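Local atomic coordinates of esterase Rv0045c (Mycobacterium tuberculosis, PDB entry 6WYN), a protein that hydrolyses carboxylic esters, preferring short, straight-chain alkyl esters, and is probably involved in mycobacterial ester and lipid metabolism, although its physiological substrate is unknown. Residues 91-94 with 95-99; 319-322 with 323-327; 288-291 with 292-296; 261-264 with 265-268. One frame throughout, in Å; residues are numbered along the deposited sequence.

Contact 1: 91-94 with 95-99; sequences GGQN and AHTWD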
# COMPACT_ATOMS: atom_id res chain seq x y z
N GLY A 91 -3.80 -4.08 -1.73
CA GLY A 91 -4.24 -4.84 -2.92
C GLY A 91 -4.60 -3.95 -4.08
O GLY A 91 -5.36 -2.94 -3.90
N GLY A 92 -4.15 -4.32 -5.29
CA GLY A 92 -4.48 -3.61 -6.53
C GLY A 92 -3.77 -2.28 -6.65
O GLY A 92 -4.18 -1.48 -7.52
N GLN A 93 -2.82 -1.97 -5.77
CA GLN A 93 -2.07 -0.68 -5.80
C GLN A 93 -0.61 -0.93 -6.24
O GLN A 93 -0.27 -2.06 -6.57
CB GLN A 93 -2.14 -0.00 -4.43
CG GLN A 93 -3.56 0.36 -4.01
CD GLN A 93 -3.57 1.24 -2.78
OE1 GLN A 93 -2.69 1.15 -1.90
NE2 GLN A 93 -4.64 2.02 -2.70
N ASN A 94 0.24 0.08 -6.17
CA ASN A 94 1.69 -0.04 -6.29
C ASN A 94 2.32 1.03 -5.42
O ASN A 94 1.58 1.84 -4.82
CB ASN A 94 2.15 0.03 -7.75
CG ASN A 94 1.92 1.39 -8.35
OD1 ASN A 94 2.81 2.26 -8.27
ND2 ASN A 94 0.74 1.58 -8.92
N ALA A 95 3.64 1.02 -5.36
CA ALA A 95 4.44 1.94 -4.54
C ALA A 95 4.08 3.42 -4.78
O ALA A 95 4.28 4.22 -3.86
CB ALA A 95 5.89 1.68 -4.82
N HIS A 96 3.68 3.78 -6.00
CA HIS A 96 3.41 5.19 -6.37
C HIS A 96 2.20 5.73 -5.59
O HIS A 96 2.06 6.97 -5.53
CB HIS A 96 3.17 5.36 -7.87
CG HIS A 96 4.41 5.42 -8.69
ND1 HIS A 96 5.17 6.56 -8.76
CD2 HIS A 96 5.02 4.50 -9.49
CE1 HIS A 96 6.19 6.36 -9.58
NE2 HIS A 96 6.12 5.10 -10.03
N THR A 97 1.37 4.85 -5.00
CA THR A 97 0.22 5.29 -4.16
C THR A 97 0.77 6.23 -3.08
O THR A 97 0.05 7.12 -2.61
CB THR A 97 -0.55 4.11 -3.54
OG1 THR A 97 -1.82 4.56 -3.05
CG2 THR A 97 0.17 3.47 -2.39
N TRP A 98 2.01 6.04 -2.68
CA TRP A 98 2.59 6.83 -1.57
C TRP A 98 3.25 8.14 -2.01
O TRP A 98 3.71 8.85 -1.12
CB TRP A 98 3.57 6.00 -0.78
CG TRP A 98 2.97 4.77 -0.22
CD1 TRP A 98 3.14 3.49 -0.65
CD2 TRP A 98 2.07 4.73 0.88
NE1 TRP A 98 2.48 2.63 0.18
CE2 TRP A 98 1.77 3.37 1.09
CE3 TRP A 98 1.51 5.70 1.71
CZ2 TRP A 98 0.90 2.96 2.10
CZ3 TRP A 98 0.64 5.30 2.69
CH2 TRP A 98 0.40 3.94 2.92
N ASP A 99 3.34 8.45 -3.30
CA ASP A 99 4.15 9.60 -3.82
C ASP A 99 3.78 10.89 -3.05
O ASP A 99 4.68 11.63 -2.63
CB ASP A 99 3.95 9.76 -5.32
CG ASP A 99 4.56 8.67 -6.19
OD1 ASP A 99 5.25 7.75 -5.63
OD2 ASP A 99 4.31 8.75 -7.44

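Contact 2: 319-322 with 323-327; sequences ALIE and IVRGV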
# COMPACT_ATOMS: atom_id res chain seq x y z
N ALA A 319 -3.79 14.94 5.52
CA ALA A 319 -4.15 14.54 6.90
C ALA A 319 -3.27 13.33 7.28
O ALA A 319 -2.75 13.27 8.38
CB ALA A 319 -5.65 14.25 6.97
N LEU A 320 -3.00 12.42 6.32
CA LEU A 320 -2.11 11.27 6.64
C LEU A 320 -0.66 11.72 6.91
O LEU A 320 -0.00 11.16 7.81
CB LEU A 320 -2.21 10.21 5.54
CG LEU A 320 -1.45 8.93 5.88
CD1 LEU A 320 -1.90 8.41 7.24
CD2 LEU A 320 -1.65 7.86 4.81
N ILE A 321 -0.15 12.67 6.15
CA ILE A 321 1.22 13.21 6.39
C ILE A 321 1.33 13.68 7.86
O ILE A 321 2.28 13.31 8.57
CB ILE A 321 1.52 14.29 5.34
CG1 ILE A 321 1.73 13.70 3.94
CG2 ILE A 321 2.73 15.10 5.79
CD1 ILE A 321 1.41 14.65 2.80
N GLU A 322 0.35 14.43 8.35
CA GLU A 322 0.41 15.01 9.71
C GLU A 322 0.42 13.87 10.70
O GLU A 322 1.20 13.92 11.66
CB GLU A 322 -0.72 16.02 9.95
CG GLU A 322 -0.46 17.36 9.26
CD GLU A 322 1.01 17.77 8.98
OE1 GLU A 322 1.30 18.13 7.81
OE2 GLU A 322 1.87 17.74 9.91
N ILE A 323 -0.39 12.84 10.49
CA ILE A 323 -0.41 11.72 11.47
C ILE A 323 0.93 11.00 11.43
O ILE A 323 1.44 10.58 12.48
CB ILE A 323 -1.55 10.72 11.17
CG1 ILE A 323 -2.92 11.34 11.46
CG2 ILE A 323 -1.33 9.43 11.94
CD1 ILE A 323 -4.02 10.69 10.66
N VAL A 324 1.46 10.74 10.24
CA VAL A 324 2.74 9.98 10.15
C VAL A 324 3.85 10.85 10.76
O VAL A 324 4.69 10.31 11.49
CB VAL A 324 3.04 9.58 8.70
CG1 VAL A 324 4.49 9.11 8.55
CG2 VAL A 324 2.05 8.52 8.24
N ARG A 325 3.84 12.15 10.47
CA ARG A 325 4.82 13.10 11.05
C ARG A 325 4.78 13.01 12.59
O ARG A 325 5.89 12.98 13.20
CB ARG A 325 4.60 14.53 10.57
CG ARG A 325 5.81 15.39 10.91
CD ARG A 325 5.71 16.76 10.31
NE ARG A 325 6.04 16.76 8.89
CZ ARG A 325 5.24 17.22 7.93
NH1 ARG A 325 4.05 17.71 8.23
NH2 ARG A 325 5.64 17.17 6.67
N GLY A 326 3.58 12.89 13.17
CA GLY A 326 3.38 12.80 14.63
C GLY A 326 4.00 11.55 15.20
O GLY A 326 4.65 11.62 16.25
N VAL A 327 3.90 10.44 14.49
CA VAL A 327 4.44 9.13 14.93
C VAL A 327 5.96 9.22 14.91
O VAL A 327 6.58 8.67 15.82
CB VAL A 327 3.94 8.02 14.00
CG1 VAL A 327 4.75 6.75 14.18
CG2 VAL A 327 2.45 7.80 14.22

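Contact 3: 288-291 with 292-296; sequences DTAE and LHRRA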
# COMPACT_ATOMS: atom_id res chain seq x y z
N ASP A 288 -13.94 -4.01 15.28
CA ASP A 288 -12.58 -4.30 14.73
C ASP A 288 -11.52 -3.53 15.53
O ASP A 288 -10.52 -4.11 15.93
CB ASP A 288 -12.51 -3.96 13.25
CG ASP A 288 -13.28 -4.89 12.33
OD1 ASP A 288 -13.62 -6.06 12.76
OD2 ASP A 288 -13.60 -4.44 11.19
N THR A 289 -11.75 -2.25 15.76
CA THR A 289 -10.77 -1.37 16.43
C THR A 289 -10.60 -1.82 17.86
O THR A 289 -9.46 -1.90 18.35
CB THR A 289 -11.18 0.10 16.37
OG1 THR A 289 -11.49 0.46 15.03
CG2 THR A 289 -10.08 0.96 16.93
N ALA A 290 -11.71 -2.13 18.55
CA ALA A 290 -11.62 -2.63 19.94
C ALA A 290 -10.85 -3.96 19.98
O ALA A 290 -10.10 -4.19 20.94
CB ALA A 290 -13.02 -2.77 20.52
N GLU A 291 -11.10 -4.85 19.03
CA GLU A 291 -10.40 -6.18 18.99
C GLU A 291 -8.90 -5.93 18.85
O GLU A 291 -8.07 -6.51 19.58
CB GLU A 291 -11.00 -7.03 17.86
CG GLU A 291 -10.28 -8.36 17.63
CD GLU A 291 -10.81 -9.16 16.47
OE1 GLU A 291 -10.79 -10.43 16.57
OE2 GLU A 291 -11.31 -8.54 15.48
N LEU A 292 -8.53 -4.98 18.00
CA LEU A 292 -7.10 -4.66 17.81
C LEU A 292 -6.52 -4.10 19.11
O LEU A 292 -5.39 -4.52 19.50
CB LEU A 292 -6.97 -3.67 16.66
CG LEU A 292 -5.55 -3.20 16.36
CD1 LEU A 292 -4.65 -4.37 16.05
CD2 LEU A 292 -5.58 -2.22 15.21
N HIS A 293 -7.26 -3.25 19.81
CA HIS A 293 -6.78 -2.68 21.09
C HIS A 293 -6.54 -3.82 22.08
O HIS A 293 -5.51 -3.80 22.76
CB HIS A 293 -7.76 -1.63 21.68
CG HIS A 293 -7.36 -1.32 23.08
ND1 HIS A 293 -7.94 -1.96 24.17
CD2 HIS A 293 -6.33 -0.59 23.57
CE1 HIS A 293 -7.30 -1.60 25.27
NE2 HIS A 293 -6.31 -0.75 24.93
N ARG A 294 -7.47 -4.76 22.19
CA ARG A 294 -7.41 -5.83 23.22
C ARG A 294 -6.22 -6.77 22.94
O ARG A 294 -5.53 -7.14 23.90
CB ARG A 294 -8.74 -6.58 23.28
CG ARG A 294 -9.85 -5.78 23.97
CD ARG A 294 -11.05 -6.62 24.40
NE ARG A 294 -11.53 -7.34 23.23
CZ ARG A 294 -12.42 -6.87 22.36
NH1 ARG A 294 -12.99 -5.69 22.59
NH2 ARG A 294 -12.74 -7.59 21.29
N ARG A 295 -5.94 -7.07 21.67
CA ARG A 295 -4.87 -8.07 21.34
C ARG A 295 -3.48 -7.42 21.31
O ARG A 295 -2.53 -8.08 21.77
CB ARG A 295 -5.19 -8.75 20.00
CG ARG A 295 -6.57 -9.39 19.95
CD ARG A 295 -6.64 -10.71 20.69
NE ARG A 295 -7.36 -11.70 19.91
CZ ARG A 295 -6.79 -12.68 19.22
NH1 ARG A 295 -5.47 -12.79 19.21
NH2 ARG A 295 -7.53 -13.53 18.54
N ALA A 296 -3.35 -6.20 20.78
CA ALA A 296 -2.04 -5.51 20.66
C ALA A 296 -1.43 -5.31 22.05
O ALA A 296 -2.14 -4.91 22.96
CB ALA A 296 -2.22 -4.17 20.00
O HOH W 1 -10.00 -11.74 18.52

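Contact 4: 261-264 with 265-268; sequences GLWD and DVDA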
# COMPACT_ATOMS: atom_id res chain seq x y z
N GLY A 261 -3.38 -17.16 12.65
CA GLY A 261 -1.93 -16.97 12.76
C GLY A 261 -1.57 -15.50 12.83
O GLY A 261 -0.64 -15.10 13.52
N LEU A 262 -2.29 -14.67 12.09
CA LEU A 262 -1.99 -13.23 12.05
C LEU A 262 -2.37 -12.57 13.40
O LEU A 262 -1.56 -11.75 13.89
CB LEU A 262 -2.76 -12.65 10.86
CG LEU A 262 -2.27 -11.31 10.36
CD1 LEU A 262 -0.78 -11.34 10.03
CD2 LEU A 262 -3.10 -10.91 9.14
N TRP A 263 -3.50 -12.92 14.01
CA TRP A 263 -3.81 -12.52 15.41
C TRP A 263 -2.79 -13.05 16.42
O TRP A 263 -2.49 -12.31 17.36
CB TRP A 263 -5.23 -12.90 15.81
CG TRP A 263 -6.27 -11.99 15.25
CD1 TRP A 263 -7.26 -12.32 14.37
CD2 TRP A 263 -6.39 -10.58 15.49
NE1 TRP A 263 -8.04 -11.23 14.11
CE2 TRP A 263 -7.53 -10.14 14.78
CE3 TRP A 263 -5.68 -9.65 16.27
CZ2 TRP A 263 -7.93 -8.81 14.77
CZ3 TRP A 263 -6.09 -8.34 16.30
CH2 TRP A 263 -7.22 -7.93 15.57
N ASP A 264 -2.20 -14.24 16.23
CA ASP A 264 -1.11 -14.71 17.12
C ASP A 264 0.08 -13.78 16.99
O ASP A 264 0.72 -13.50 18.03
CB ASP A 264 -0.67 -16.14 16.84
CG ASP A 264 -1.75 -17.11 17.24
OD1 ASP A 264 -2.50 -16.79 18.19
OD2 ASP A 264 -1.90 -18.11 16.54
N ASP A 265 0.37 -13.34 15.76
CA ASP A 265 1.47 -12.35 15.52
C ASP A 265 1.18 -11.04 16.25
O ASP A 265 2.10 -10.56 16.87
CB ASP A 265 1.70 -12.10 14.03
CG ASP A 265 2.30 -13.29 13.31
OD1 ASP A 265 2.84 -14.20 14.01
OD2 ASP A 265 2.20 -13.30 12.07
N VAL A 266 -0.03 -10.49 16.16
CA VAL A 266 -0.44 -9.27 16.95
C VAL A 266 -0.23 -9.51 18.45
O VAL A 266 0.32 -8.62 19.12
CB VAL A 266 -1.89 -8.86 16.66
CG1 VAL A 266 -2.32 -7.72 17.58
CG2 VAL A 266 -2.09 -8.49 15.20
N ASP A 267 -0.62 -10.69 18.97
CA ASP A 267 -0.45 -11.00 20.41
C ASP A 267 1.04 -10.95 20.79
O ASP A 267 1.33 -10.44 21.89
CB ASP A 267 -1.00 -12.37 20.80
CG ASP A 267 -2.51 -12.47 20.74
OD1 ASP A 267 -3.14 -11.44 20.70
OD2 ASP A 267 -3.03 -13.60 20.65
N ALA A 268 1.93 -11.37 19.89
CA ALA A 268 3.39 -11.49 20.16
C ALA A 268 4.17 -10.20 19.86
O ALA A 268 5.19 -10.01 20.51
CB ALA A 268 3.96 -12.64 19.36
O HOH W 2 -1.52 -15.86 20.55

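Contact 1: 91-94 with 95-99
Asn94 grips the turn that follows it with two oxygens, one from its side chain and one from its backbone. OD1 accepts the amide N of His96 at 2.9 Å, an Asx turn, while the backbone O of Asn94 takes Thr97 N at 3.0 Å. Both donors stand well above the plane of the carbonyl they use. A first torsion that puts CG between the backbone N and the carbonyl carbon (chi1 67°) swings the amide over the turn, where OD1 also meets the edge of the His96 ring, 3.4 Å from CD2. Asp99 fixes the rotation of that ring: His96 ND1 gives a nearly straight, in-plane bond of 2.7 Å to the syn lone pair of Asp99 OD2, while NE2 bonds Glu45. Packing continues through Thr97, whose CG2 rests against Asn94 O at 3.2 Å and over one face of the Trp98 indole. Gln93 slants across Thr97, its OE1 3.7 Å from Thr97 OG1, but the polar ends bond outward, OE1 to Gly90 N and OG1 to Gln313 NE2. The loop joins strand 85-88 to helix 99-105 and includes Gly91, which influences substrate selectivity; in many alpha/beta hydrolases this loop helps form the oxyanion hole. Around it, Gln93 and Thr97 lean on helix 312-315, His96 on strand 73-78, and Trp98 on strand 150-154.

Contact 2: 319-322 with 323-327
Four i to i+4 bonds run through this stretch of helix, the shortest from Arg325 N to Ile321 O at 2.7 Å, and the three others, from Ile323, Val324 and Gly326 to Ala319, Leu320 and Glu322, keep the same helical spacing. On the outer side of this helix, Glu322 and Arg325 run side by side and point the same way, one turn apart. Arg325 NH1 sits in the fork of the carboxylate, 2.8 Å from Glu322 OE2 and equally near OE1. Each branch bends markedly at the hydrogen and is weak taken singly, so the salt bridge owes more to charge than to straight bonds. OE2 approaches the guanidinium at its edge, with the two planes 37° apart. To bring both groups together, the Glu322 chain folds at its second torsion (chi2 -26°), away from a staggered value, and the arginine bends at its third (chi3 -78°). The same guanidinium lies along Ile321, whose CG2 comes within 3.7 Å of Arg325 NH2, so a methyl group and a carboxylate together restrain its position. On the buried flank the side chains that meet are apolar: Leu320 CD1 meets Val324 CG2 at 4.1 Å, the two slanting across each other. Ile323 instead folds back on the preceding turn, CG1 standing 3.6 Å from Ala319 O. Helix 317-328 packs against helix 99-105 and the central sheet: Leu320, Ile321, Val324 and Arg325 touch helix 99-105, Ile323 reaches strands 299-305 and 273-278, and Val327 rests on strand 174-178.

Contact 3: 288-291 with 292-296
Arg294 doubles back along its own helix, laying one face of its guanidinium over the carbonyl of Ala290, whose O stands 3.6 Å above the plane and toward the rim. A bend at the third torsion (chi3 -54°) turns the group back toward the preceding turn. There NH1 comes to 3.6 Å from Ala290 CB, and NH2 lies equally close to Glu291 CA. This is packing rather than pairing, since the Glu291 carboxylate lies farther off and faces elsewhere. Helix 286-295 is the crossover of a beta-alpha-beta unit between strands 273-278 and 299-305, part of the alpha/beta hydrolase fold, and Thr289 and Leu292 turn inward onto Phe299. On the flank facing helix 260-268, Glu291 and Arg295 communicate through one water. It donates a short bond of 2.5 Å to Glu291 OE1 and accepts Arg295 NE at 3.0 Å, bridging opposite charges that do not touch directly. Glu291 extends straight from the helix, whereas Arg295 curls at its second and third torsions, its CG passing 3.3 Å from Glu291 O. Both polar ends have further partners: Glu291 OE2 bonds Ser183 OG, and Arg295 NH1 forms a salt bridge with Asp267.

Contact 4: 261-264 with 265-268
Trp263 and Val266 lie side by side and point the same way, with CE3 of the indole 3.9 Å from Val266 CB and CZ3 about as close to CG1. Trp263 CG is anti to its own carbonyl carbon (chi1 -77°), which places the indole beside the valine. Leu262 extends the apolar side, although its CD1 meets a carboxylate oxygen, Asp265 OD2, at 4.1 Å, the two side chains crossing at about a right angle. Beneath them run ordinary helical bonds, such as Val266 N to Leu262 O at 3.0 Å. On another flank, two acids one turn apart bring Asp264 OD1 and Asp267 OD2 to 4.1 Å, their carboxylate planes 54° apart. A water donates to both oxygens, 2.7 Å from Asp264 OD1 and at the same distance from Asp267 OD2, so it bridges two like charges. Further out, helix 156-167 receives Leu262 and Val266 and supplies Arg163, which forms a salt bridge with Asp265. Helix 286-295 packs on Trp263 and offers Arg295 to Asp267. Three acids thus crowd the last turns of a helix, where the helix dipole would probably disfavour negative charge; the two arginines and the doubly donating water are likely to offset that cost and keep the carboxylates ionised.

Only contact 1 lies near the middle of the molecule, about 5 Å from the chain centre, and it is built largely from polar side chains folded into a buried loop. The other three are helix turns nearer the periphery, apolar toward the fold; in contacts 3 and 4 charges also pair across helix interfaces, whereas the pair of contact 2 stays within its own helix. Contacts 3 and 4 belong together: their helices pack side by side, joined by the Arg295-Asp267 salt bridge and by Glu291 against Trp263. Contact 2 meets contact 1 through Leu320 CD2 on Trp98. Water also differs, lying between opposite charges in contact 3 and between like charges in contact 4.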